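Local coordinates for protein prolyl-ACP dehydrogenase (Oscillatoria sp., PDB 4IRN) that oxidises prolyl groups carried on an acyl carrier protein, using FAD, in the biosynthesis of the cyanotoxin anatoxin-a, at residues A[157-162]-A[198-203]; A[220-225]-A[260-265]; A[231-236]-A[246-251]. One frame throughout, in Å; residues are numbered along the deposited sequence.

Contact 1 of 3, residues A[157-162]-A[198-203]; sequences IASHAA and TIADLF. With FAD (flavin-adenine dinucleotide), chain I.
Ile157 is held by both its backbone N-H and its carbonyl to Asp201, where parallel strands 158-161 and 202-208 come together in the beta domain of the acyl-CoA dehydrogenase fold. Two successive N-H groups converge on Ile157 O, from Asp201 N at 2.7 Å and Leu202 N at 3.2 Å. The Asp201 carboxylate takes the other end of the residue: with CG turned beside its own backbone N (chi1 -63°), OD2 offers Ile157 N the lone pair facing away from OD1, at 3.1 Å. The Ile157 side chain lies along the backbone of Ile199 and Ala200, its CG2 4.1 Å from Ala200 CA. Further along, Ser159 N reaches Leu202 O at 3.1 Å in regular parallel pairing. Ser159 and Phe203 share a face of the sheet, and Ser159 CB meets the ring obliquely at CD2 (3.8 Å), while Ser159 OG turns to Thr195 O. Ala200 CB sits over one face of that ring, toward its rim. The strand and the residue after it hold the pyrimidine end of the flavin: His160 O accepts from FAD N3 at 2.6 Å, and Ala162 N donates to FAD O2 at 3.0 Å.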
loop_
_atom_site.group_PDB
_atom_site.type_symbol
_atom_site.label_atom_id
_atom_site.label_comp_id
_atom_site.label_asym_id
_atom_site.label_seq_id
_atom_site.Cartn_x
_atom_site.Cartn_y
_atom_site.Cartn_z
ATOM N N ILE A 157 -5.001 -28.316 31.146
ATOM C CA ILE A 157 -4.958 -27.525 29.927
ATOM C C ILE A 157 -6.300 -27.639 29.221
ATOM O O ILE A 157 -6.950 -28.685 29.279
ATOM C CB ILE A 157 -3.744 -27.933 29.051
ATOM C CG1 ILE A 157 -2.441 -27.526 29.743
ATOM C CG2 ILE A 157 -3.793 -27.329 27.657
ATOM C CD1 ILE A 157 -1.483 -28.618 29.962
ATOM N N ALA A 158 -6.745 -26.542 28.614
ATOM C CA ALA A 158 -8.021 -26.531 27.921
ATOM C C ALA A 158 -7.889 -26.215 26.427
ATOM O O ALA A 158 -6.955 -25.527 26.006
ATOM C CB ALA A 158 -8.993 -25.580 28.601
ATOM N N SER A 159 -8.817 -26.771 25.636
ATOM C CA SER A 159 -8.917 -26.607 24.199
ATOM C C SER A 159 -10.298 -26.090 23.849
ATOM O O SER A 159 -11.276 -26.391 24.540
ATOM C CB SER A 159 -8.660 -27.930 23.487
ATOM O OG SER A 159 -7.273 -28.213 23.434
ATOM N N HIS A 160 -10.363 -25.288 22.787
ATOM C CA HIS A 160 -11.582 -24.704 22.261
ATOM C C HIS A 160 -11.763 -25.317 20.871
ATOM O O HIS A 160 -10.962 -25.044 19.976
ATOM C CB HIS A 160 -11.445 -23.167 22.224
ATOM C CG HIS A 160 -12.583 -22.433 21.576
ATOM N ND1 HIS A 160 -12.554 -22.144 20.215
ATOM C CD2 HIS A 160 -13.728 -21.956 22.097
ATOM C CE1 HIS A 160 -13.674 -21.491 19.967
ATOM N NE2 HIS A 160 -14.412 -21.359 21.062
ATOM N N ALA A 161 -12.755 -26.222 20.718
ATOM C CA ALA A 161 -13.040 -26.894 19.445
ATOM C C ALA A 161 -14.386 -26.455 18.890
ATOM O O ALA A 161 -15.442 -26.902 19.354
ATOM C CB ALA A 161 -12.987 -28.403 19.607
ATOM N N ALA A 162 -14.330 -25.519 17.914
ATOM C CA ALA A 162 -15.499 -24.938 17.260
ATOM C C ALA A 162 -15.467 -25.114 15.760
ATOM O O ALA A 162 -16.470 -25.534 15.198
ATOM C CB ALA A 162 -15.624 -23.472 17.613
ATOM N N THR A 198 -3.834 -32.324 21.833
ATOM C CA THR A 198 -3.003 -33.467 22.222
ATOM C C THR A 198 -2.513 -33.453 23.696
ATOM O O THR A 198 -2.019 -34.469 24.187
ATOM C CB THR A 198 -1.850 -33.677 21.219
ATOM O OG1 THR A 198 -1.336 -32.416 20.802
ATOM C CG2 THR A 198 -2.278 -34.483 20.008
ATOM N N ILE A 199 -2.636 -32.316 24.386
ATOM C CA ILE A 199 -2.225 -32.158 25.789
ATOM C C ILE A 199 -3.348 -31.627 26.704
ATOM O O ILE A 199 -3.127 -31.468 27.900
ATOM C CB ILE A 199 -0.945 -31.298 25.919
ATOM C CG1 ILE A 199 -1.169 -29.903 25.320
ATOM C CG2 ILE A 199 0.242 -31.990 25.268
ATOM C CD1 ILE A 199 -0.206 -28.858 25.706
ATOM N N ALA A 200 -4.544 -31.361 26.148
ATOM C CA ALA A 200 -5.699 -30.839 26.897
ATOM C C ALA A 200 -6.342 -31.861 27.807
ATOM O O ALA A 200 -6.409 -33.042 27.472
ATOM C CB ALA A 200 -6.746 -30.275 25.956
ATOM N N ASP A 201 -6.849 -31.383 28.950
ATOM C CA ASP A 201 -7.541 -32.174 29.959
ATOM C C ASP A 201 -9.045 -31.915 29.891
ATOM O O ASP A 201 -9.831 -32.792 30.257
ATOM C CB ASP A 201 -6.985 -31.876 31.356
ATOM C CG ASP A 201 -5.525 -32.254 31.510
ATOM O OD1 ASP A 201 -5.230 -33.469 31.575
ATOM O OD2 ASP A 201 -4.667 -31.336 31.522
ATOM N N LEU A 202 -9.440 -30.720 29.403
ATOM C CA LEU A 202 -10.834 -30.312 29.213
ATOM C C LEU A 202 -11.043 -29.695 27.817
ATOM O O LEU A 202 -10.236 -28.873 27.366
ATOM C CB LEU A 202 -11.292 -29.351 30.333
ATOM C CG LEU A 202 -12.790 -28.981 30.393
ATOM C CD1 LEU A 202 -13.659 -30.170 30.869
ATOM C CD2 LEU A 202 -13.012 -27.784 31.297
ATOM N N PHE A 203 -12.127 -30.109 27.143
ATOM C CA PHE A 203 -12.462 -29.660 25.803
ATOM C C PHE A 203 -13.742 -28.838 25.789
ATOM O O PHE A 203 -14.777 -29.306 26.260
ATOM C CB PHE A 203 -12.579 -30.867 24.857
ATOM C CG PHE A 203 -11.263 -31.552 24.563
ATOM C CD1 PHE A 203 -10.773 -32.546 25.404
ATOM C CD2 PHE A 203 -10.524 -31.223 23.429
ATOM C CE1 PHE A 203 -9.554 -33.180 25.128
ATOM C CE2 PHE A 203 -9.304 -31.857 23.155
ATOM C CZ PHE A 203 -8.830 -32.833 24.005
HETATM P PA FAD I . -12.290 -20.546 5.221
HETATM O O1A FAD I . -13.178 -20.151 6.334
HETATM O O2A FAD I . -12.442 -21.873 4.493
HETATM O O5B FAD I . -12.395 -19.485 4.057
HETATM C C5B FAD I . -11.530 -19.584 2.913
HETATM C C4B FAD I . -11.108 -18.193 2.524
HETATM O O4B FAD I . -12.243 -17.476 2.012
HETATM C C3B FAD I . -10.491 -17.360 3.649
HETATM O O3B FAD I . -9.161 -17.007 3.297
HETATM C C2B FAD I . -11.407 -16.136 3.816
HETATM O O2B FAD I . -10.652 -14.943 3.675
HETATM C C1B FAD I . -12.389 -16.218 2.645
HETATM N N9A FAD I . -13.790 -16.039 3.024
HETATM C C8A FAD I . -14.616 -16.976 3.587
HETATM N N7A FAD I . -15.813 -16.526 3.878
HETATM C C5A FAD I . -15.778 -15.203 3.479
HETATM C C6A FAD I . -16.739 -14.162 3.528
HETATM N N6A FAD I . -17.973 -14.311 4.012
HETATM N N1A FAD I . -16.373 -12.948 3.062
HETATM C C2A FAD I . -15.141 -12.793 2.571
HETATM N N3A FAD I . -14.165 -13.698 2.462
HETATM C C4A FAD I . -14.537 -14.887 2.941
HETATM N N1 FAD I . -10.462 -23.125 15.497
HETATM C C2 FAD I . -11.045 -23.605 16.647
HETATM O O2 FAD I . -12.261 -23.782 16.710
HETATM N N3 FAD I . -10.259 -23.923 17.753
HETATM C C4 FAD I . -8.892 -23.805 17.821
HETATM O O4 FAD I . -8.301 -24.120 18.854
HETATM C C4X FAD I . -8.266 -23.303 16.598
HETATM N N5 FAD I . -6.956 -23.194 16.571
HETATM C C5X FAD I . -6.366 -22.776 15.377
HETATM C C6 FAD I . -4.974 -22.654 15.335
HETATM C C7 FAD I . -4.320 -22.224 14.186
HETATM C C7M FAD I . -2.828 -22.016 14.210
HETATM C C8 FAD I . -5.077 -21.928 13.031
HETATM C C8M FAD I . -4.423 -21.452 11.761
HETATM C C9 FAD I . -6.458 -22.066 13.064
HETATM C C9A FAD I . -7.125 -22.477 14.215
HETATM N N10 FAD I . -8.541 -22.609 14.286
HETATM C C10 FAD I . -9.138 -22.997 15.458
HETATM C "C1'" FAD I . -9.344 -22.407 13.059
HETATM C "C2'" FAD I . -9.256 -20.954 12.614
HETATM O "O2'" FAD I . -10.092 -20.111 13.403
HETATM C "C3'" FAD I . -9.565 -20.831 11.122
HETATM O "O3'" FAD I . -8.389 -20.416 10.431
HETATM C "C4'" FAD I . -10.715 -19.879 10.788
HETATM O "O4'" FAD I . -11.913 -20.317 11.433
HETATM C "C5'" FAD I . -10.908 -19.676 9.296
HETATM O "O5'" FAD I . -11.361 -20.891 8.676
HETATM P P FAD I . -10.618 -21.443 7.361
HETATM O O1P FAD I . -9.148 -21.260 7.442
HETATM O O2P FAD I . -11.247 -22.815 7.373
HETATM O O3P FAD I . -10.871 -20.672 5.981
#

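Contact 2 of 3, residues A[220-225]-A[260-265]; sequences TFMIEK and NRLGEE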
loop_
_atom_site.group_PDB
_atom_site.type_symbol
_atom_site.label_atom_id
_atom_site.label_comp_id
_atom_site.label_asym_id
_atom_site.label_seq_id
_atom_site.Cartn_x
_atom_site.Cartn_y
_atom_site.Cartn_z
ATOM N N THR A 220 -22.921 -25.383 23.774
ATOM C CA THR A 220 -21.551 -25.668 24.231
ATOM C C THR A 220 -21.519 -26.792 25.275
ATOM O O THR A 220 -22.383 -26.843 26.156
ATOM C CB THR A 220 -20.885 -24.391 24.745
ATOM O OG1 THR A 220 -21.238 -23.296 23.898
ATOM C CG2 THR A 220 -19.365 -24.514 24.852
ATOM N N PHE A 221 -20.505 -27.686 25.179
ATOM C CA PHE A 221 -20.299 -28.829 26.079
ATOM C C PHE A 221 -18.849 -28.914 26.547
ATOM O O PHE A 221 -17.926 -28.620 25.777
ATOM C CB PHE A 221 -20.710 -30.140 25.393
ATOM C CG PHE A 221 -22.151 -30.163 24.947
ATOM C CD1 PHE A 221 -23.160 -30.572 25.817
ATOM C CD2 PHE A 221 -22.505 -29.770 23.660
ATOM C CE1 PHE A 221 -24.498 -30.568 25.413
ATOM C CE2 PHE A 221 -23.845 -29.751 23.261
ATOM C CZ PHE A 221 -24.832 -30.159 24.137
ATOM N N MET A 222 -18.651 -29.302 27.823
ATOM C CA MET A 222 -17.323 -29.455 28.429
ATOM C C MET A 222 -17.042 -30.930 28.604
ATOM O O MET A 222 -17.672 -31.589 29.429
ATOM C CB MET A 222 -17.220 -28.708 29.765
ATOM C CG MET A 222 -17.480 -27.226 29.637
ATOM S SD MET A 222 -17.414 -26.320 31.181
ATOM C CE MET A 222 -18.933 -26.835 31.920
ATOM N N ILE A 223 -16.142 -31.463 27.773
ATOM C CA ILE A 223 -15.808 -32.876 27.789
ATOM C C ILE A 223 -14.385 -33.072 28.283
ATOM O O ILE A 223 -13.454 -32.479 27.727
ATOM C CB ILE A 223 -16.104 -33.536 26.409
ATOM C CG1 ILE A 223 -17.588 -33.300 25.974
ATOM C CG2 ILE A 223 -15.794 -35.034 26.422
ATOM C CD1 ILE A 223 -17.881 -33.408 24.479
ATOM N N GLU A 224 -14.224 -33.886 29.325
ATOM C CA GLU A 224 -12.920 -34.205 29.886
ATOM C C GLU A 224 -12.135 -35.135 28.940
ATOM O O GLU A 224 -12.741 -35.877 28.163
ATOM C CB GLU A 224 -13.070 -34.867 31.264
ATOM C CG GLU A 224 -13.404 -33.896 32.382
ATOM C CD GLU A 224 -13.645 -34.504 33.752
ATOM O OE1 GLU A 224 -13.116 -35.604 34.039
ATOM O OE2 GLU A 224 -14.337 -33.847 34.561
ATOM N N LYS A 225 -10.800 -35.082 29.017
ATOM C CA LYS A 225 -9.870 -35.905 28.242
ATOM C C LYS A 225 -10.155 -37.404 28.531
ATOM O O LYS A 225 -10.562 -37.749 29.631
ATOM C CB LYS A 225 -8.440 -35.516 28.648
ATOM C CG LYS A 225 -7.308 -36.407 28.164
ATOM C CD LYS A 225 -5.956 -36.001 28.807
ATOM C CE LYS A 225 -5.747 -36.457 30.237
ATOM N NZ LYS A 225 -5.721 -37.928 30.393
ATOM N N ASN A 260 -22.474 -30.946 32.498
ATOM C CA ASN A 260 -21.254 -30.473 31.841
ATOM C C ASN A 260 -21.528 -29.621 30.593
ATOM O O ASN A 260 -20.596 -29.239 29.889
ATOM C CB ASN A 260 -20.281 -31.619 31.581
ATOM C CG ASN A 260 -19.165 -31.731 32.592
ATOM O OD1 ASN A 260 -19.331 -31.461 33.782
ATOM N ND2 ASN A 260 -17.999 -32.171 32.143
ATOM N N ARG A 261 -22.806 -29.286 30.357
ATOM C CA ARG A 261 -23.246 -28.422 29.267
ATOM C C ARG A 261 -23.101 -26.975 29.721
ATOM O O ARG A 261 -23.696 -26.583 30.714
ATOM C CB ARG A 261 -24.711 -28.755 28.890
ATOM C CG ARG A 261 -25.337 -27.892 27.809
ATOM C CD ARG A 261 -26.828 -28.073 27.715
ATOM N NE ARG A 261 -27.481 -27.432 28.855
ATOM C CZ ARG A 261 -28.678 -27.748 29.329
ATOM N NH1 ARG A 261 -29.340 -28.789 28.843
ATOM N NH2 ARG A 261 -29.186 -27.082 30.352
ATOM N N LEU A 262 -22.293 -26.188 29.005
ATOM C CA LEU A 262 -22.063 -24.778 29.336
ATOM C C LEU A 262 -23.231 -23.950 28.802
ATOM O O LEU A 262 -23.489 -23.952 27.590
ATOM C CB LEU A 262 -20.717 -24.287 28.770
ATOM C CG LEU A 262 -20.179 -22.978 29.336
ATOM C CD1 LEU A 262 -19.699 -23.148 30.765
ATOM C CD2 LEU A 262 -19.044 -22.471 28.489
ATOM N N GLY A 263 -23.969 -23.328 29.727
ATOM C CA GLY A 263 -25.163 -22.550 29.427
ATOM C C GLY A 263 -26.350 -23.413 29.043
ATOM O O GLY A 263 -26.262 -24.644 29.021
ATOM N N GLU A 264 -27.478 -22.766 28.726
ATOM C CA GLU A 264 -28.699 -23.459 28.312
ATOM C C GLU A 264 -28.604 -23.867 26.838
ATOM O O GLU A 264 -27.673 -23.451 26.136
ATOM C CB GLU A 264 -29.935 -22.557 28.543
ATOM C CG GLU A 264 -30.358 -22.420 29.999
ATOM C CD GLU A 264 -30.885 -23.657 30.713
ATOM O OE1 GLU A 264 -31.417 -24.570 30.038
ATOM O OE2 GLU A 264 -30.805 -23.688 31.963
ATOM N N GLU A 265 -29.570 -24.691 26.370
ATOM C CA GLU A 265 -29.670 -25.114 24.972
ATOM C C GLU A 265 -29.946 -23.870 24.118
ATOM O O GLU A 265 -30.871 -23.101 24.419
ATOM C CB GLU A 265 -30.816 -26.122 24.792
ATOM C CG GLU A 265 -30.455 -27.566 25.109
ATOM C CD GLU A 265 -31.520 -28.604 24.799
ATOM O OE1 GLU A 265 -32.617 -28.211 24.338
ATOM O OE2 GLU A 265 -31.264 -29.813 25.021
HETATM O O HOH W 1 -24.897 -23.662 25.343
#
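Met222 and Asn260 are tied by two hydrogen bonds, one backbone and one from the side chain, where the short, weakly bonded strand 261-262 borders strand 218-224 in antiparallel fashion at the edge of the mixed sheet. Met222 N donates to Asn260 O at 2.8 Å. In return the Asn260 amide sends ND2 to Met222 O, also 2.8 Å, with the acceptor 24° out of the amide plane. The Met222 side chain runs past Asn260 O with CB and CG, then bends at its thioether (chi3 -74°), which leaves both SD and CE 3.9 Å from Leu262 CD1. Leu262 lies beside Thr220 and points the same way, the two CB atoms 4.0 Å apart; its N-H reaches Thr220 O through a bent bond, from above the carbonyl plane. On the other face, Phe221 and Arg261 form the non-hydrogen-bonded pair. Arg261 CG meets the ring obliquely at Phe221 CE1 (3.7 Å), and the guanidinium plane stands 66° from the ring.

Farther out, Arg261 NE donates to Gly263 O at 3.0 Å, in the carbonyl plane, and NH2 has only a charge interaction with Glu264 OE1. A water accepts from Thr220 N and donates to Leu262 O and Glu264 O, linking the start of segment 220-225 to Leu262 and the turn after it. Tyr185 meets the Phe221 ring and bonds Arg261 NH1 and Glu265 OE2 through its hydroxyl, while the Tyr147 hydroxyl is hydrogen-bonded to Asn260 ND2 and Glu224 OE2. Pairing here thus leans on an amide and a water as well as on backbone bonds, while the aliphatic part of Arg261 packs on Phe221 and its charged end is held by polar neighbours.

Contact 3 of 3, residues A[231-236]-A[246-251]; sequences ILSKPI and VPELRL
Ile231 and Arg250 form the hydrogen-bonded antiparallel pair that joins edge strand 230-232 to strand 249-257, in the antiparallel sheet of the middle domain of this acyl-CoA dehydrogenase fold. Ile231 N donates to Arg250 O at 2.9 Å, and Arg250 N returns a bond to Ile231 O at 2.8 Å. The extended Arg250 chain then leads off to a cation-pi contact with Tyr190. Leu232, on the other face, crosses Leu249 at an angle, CG 3.9 Å from CD1 of Leu249, and its CD2 touches Pro247 CG. Both leucines lie toward strand 202-208 of the mixed sheet, Leu232 on Phe203 and Leu249 on Ile205.

At Ser233 the regular pairing gives way to a side-chain bond. Ser233 N still donates to Glu248 O, but the hydroxyl stands between the backbone N and the carbonyl carbon (chi1 79°) and stands in for a main-chain acceptor: Glu248 N points almost straight at Ser233 OG, 2.9 Å away at 170°. The same OG donates to Lys234 O at 3.0 Å, so that two hydrogen bonds, one accepted and one donated, fix its rotation. Pro235 CA lies 3.9 Å from Pro247 CB. Ile236 packs on Leu381 of the second subunit, and its N-H closes the contact on Val246 O at 3.1 Å, approaching from well above the carbonyl plane.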
loop_
_atom_site.group_PDB
_atom_site.type_symbol
_atom_site.label_atom_id
_atom_site.label_comp_id
_atom_site.label_asym_id
_atom_site.label_seq_id
_atom_site.Cartn_x
_atom_site.Cartn_y
_atom_site.Cartn_z
ATOM N N ILE A 231 -11.587 -38.845 19.881
ATOM C CA ILE A 231 -10.424 -39.266 19.088
ATOM C C ILE A 231 -9.593 -38.090 18.580
ATOM O O ILE A 231 -10.117 -37.216 17.883
ATOM C CB ILE A 231 -10.872 -40.221 17.943
ATOM C CG1 ILE A 231 -11.550 -41.484 18.533
ATOM C CG2 ILE A 231 -9.700 -40.579 17.017
ATOM C CD1 ILE A 231 -12.502 -42.181 17.655
ATOM N N LEU A 232 -8.291 -38.103 18.902
ATOM C CA LEU A 232 -7.343 -37.073 18.494
ATOM C C LEU A 232 -6.298 -37.603 17.522
ATOM O O LEU A 232 -5.860 -38.753 17.641
ATOM C CB LEU A 232 -6.646 -36.473 19.719
ATOM C CG LEU A 232 -7.485 -35.511 20.549
ATOM C CD1 LEU A 232 -7.199 -35.686 22.013
ATOM C CD2 LEU A 232 -7.250 -34.069 20.120
ATOM N N SER A 233 -5.904 -36.758 16.560
ATOM C CA SER A 233 -4.883 -37.078 15.571
ATOM C C SER A 233 -3.525 -36.604 16.103
ATOM O O SER A 233 -3.449 -36.041 17.197
ATOM C CB SER A 233 -5.202 -36.390 14.246
ATOM O OG SER A 233 -4.836 -35.018 14.254
ATOM N N LYS A 234 -2.463 -36.806 15.322
ATOM C CA LYS A 234 -1.121 -36.336 15.656
ATOM C C LYS A 234 -1.137 -34.809 15.371
ATOM O O LYS A 234 -1.913 -34.372 14.500
ATOM C CB LYS A 234 -0.101 -37.055 14.751
ATOM C CG LYS A 234 1.348 -37.007 15.207
ATOM C CD LYS A 234 2.295 -37.605 14.160
ATOM C CE LYS A 234 3.737 -37.230 14.417
ATOM N NZ LYS A 234 4.311 -37.971 15.575
ATOM N N PRO A 235 -0.363 -33.964 16.109
ATOM C CA PRO A 235 -0.388 -32.518 15.820
ATOM C C PRO A 235 0.064 -32.238 14.384
ATOM O O PRO A 235 1.053 -32.816 13.907
ATOM C CB PRO A 235 0.570 -31.927 16.862
ATOM C CG PRO A 235 0.686 -32.959 17.920
ATOM C CD PRO A 235 0.589 -34.263 17.196
ATOM N N ILE A 236 -0.698 -31.393 13.687
ATOM C CA ILE A 236 -0.430 -31.027 12.296
ATOM C C ILE A 236 0.775 -30.088 12.169
ATOM O O ILE A 236 0.906 -29.149 12.941
ATOM C CB ILE A 236 -1.719 -30.481 11.597
ATOM C CG1 ILE A 236 -2.947 -31.437 11.748
ATOM C CG2 ILE A 236 -1.472 -30.156 10.124
ATOM C CD1 ILE A 236 -2.796 -32.932 11.108
ATOM N N VAL A 246 -1.404 -28.422 17.500
ATOM C CA VAL A 246 -2.690 -28.237 16.826
ATOM C C VAL A 246 -3.130 -29.501 16.024
ATOM O O VAL A 246 -2.932 -29.573 14.800
ATOM C CB VAL A 246 -2.787 -26.913 16.005
ATOM C CG1 VAL A 246 -4.207 -26.677 15.495
ATOM C CG2 VAL A 246 -2.320 -25.716 16.828
ATOM N N PRO A 247 -3.745 -30.497 16.703
ATOM C CA PRO A 247 -4.226 -31.690 15.984
ATOM C C PRO A 247 -5.686 -31.547 15.513
ATOM O O PRO A 247 -6.298 -30.485 15.659
ATOM C CB PRO A 247 -4.104 -32.770 17.057
ATOM C CG PRO A 247 -4.442 -32.052 18.332
ATOM C CD PRO A 247 -4.018 -30.611 18.151
ATOM N N GLU A 248 -6.247 -32.627 14.960
ATOM C CA GLU A 248 -7.661 -32.690 14.596
ATOM C C GLU A 248 -8.363 -33.444 15.700
ATOM O O GLU A 248 -7.727 -34.166 16.453
ATOM C CB GLU A 248 -7.867 -33.480 13.308
ATOM C CG GLU A 248 -7.546 -32.759 12.016
ATOM C CD GLU A 248 -7.444 -33.694 10.836
ATOM O OE1 GLU A 248 -7.945 -34.836 10.909
ATOM O OE2 GLU A 248 -6.913 -33.264 9.793
ATOM N N LEU A 249 -9.687 -33.333 15.743
ATOM C CA LEU A 249 -10.542 -34.023 16.703
ATOM C C LEU A 249 -11.742 -34.664 16.007
ATOM O O LEU A 249 -12.320 -34.078 15.081
ATOM C CB LEU A 249 -10.995 -33.045 17.805
ATOM C CG LEU A 249 -11.911 -33.570 18.909
ATOM C CD1 LEU A 249 -11.199 -34.587 19.785
ATOM C CD2 LEU A 249 -12.414 -32.438 19.757
ATOM N N ARG A 250 -12.105 -35.876 16.453
ATOM C CA ARG A 250 -13.273 -36.618 15.957
ATOM C C ARG A 250 -14.061 -37.137 17.143
ATOM O O ARG A 250 -13.466 -37.655 18.089
ATOM C CB ARG A 250 -12.881 -37.759 15.003
ATOM C CG ARG A 250 -12.480 -37.239 13.627
ATOM C CD ARG A 250 -11.926 -38.289 12.683
ATOM N NE ARG A 250 -11.539 -37.690 11.402
ATOM C CZ ARG A 250 -11.241 -38.380 10.306
ATOM N NH1 ARG A 250 -11.276 -39.708 10.318
ATOM N NH2 ARG A 250 -10.910 -37.749 9.187
ATOM N N LEU A 251 -15.390 -36.937 17.120
ATOM C CA LEU A 251 -16.304 -37.382 18.172
ATOM C C LEU A 251 -17.177 -38.498 17.619
ATOM O O LEU A 251 -17.900 -38.281 16.641
ATOM C CB LEU A 251 -17.166 -36.218 18.705
ATOM C CG LEU A 251 -16.406 -35.038 19.291
ATOM C CD1 LEU A 251 -17.031 -33.736 18.871
ATOM C CD2 LEU A 251 -16.342 -35.128 20.790
#

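Contacts 1 and 2 belong to one mixed sheet, their centres about 12 Å apart; strands 202-208 and 218-224 run side by side between them, with probable hydrogen bonds from Phe203 N to Ile223 O and from Lys225 N to Asp201 O, 2.8 Å each. Contact 3 lies in the four-stranded antiparallel sheet, its centre about 11 Å from that of contact 1. Thr198 of contact 1 packs on Ser233, Pro235 and Pro247, and Phe203 CZ lies 3.8 Å from Leu232 CD1. Contact 1 bonds the flavin directly. The Val246 side chain of contact 3 comes within about 4 Å of FAD, whereas that of Thr220 in contact 2 remains about 11 Å away.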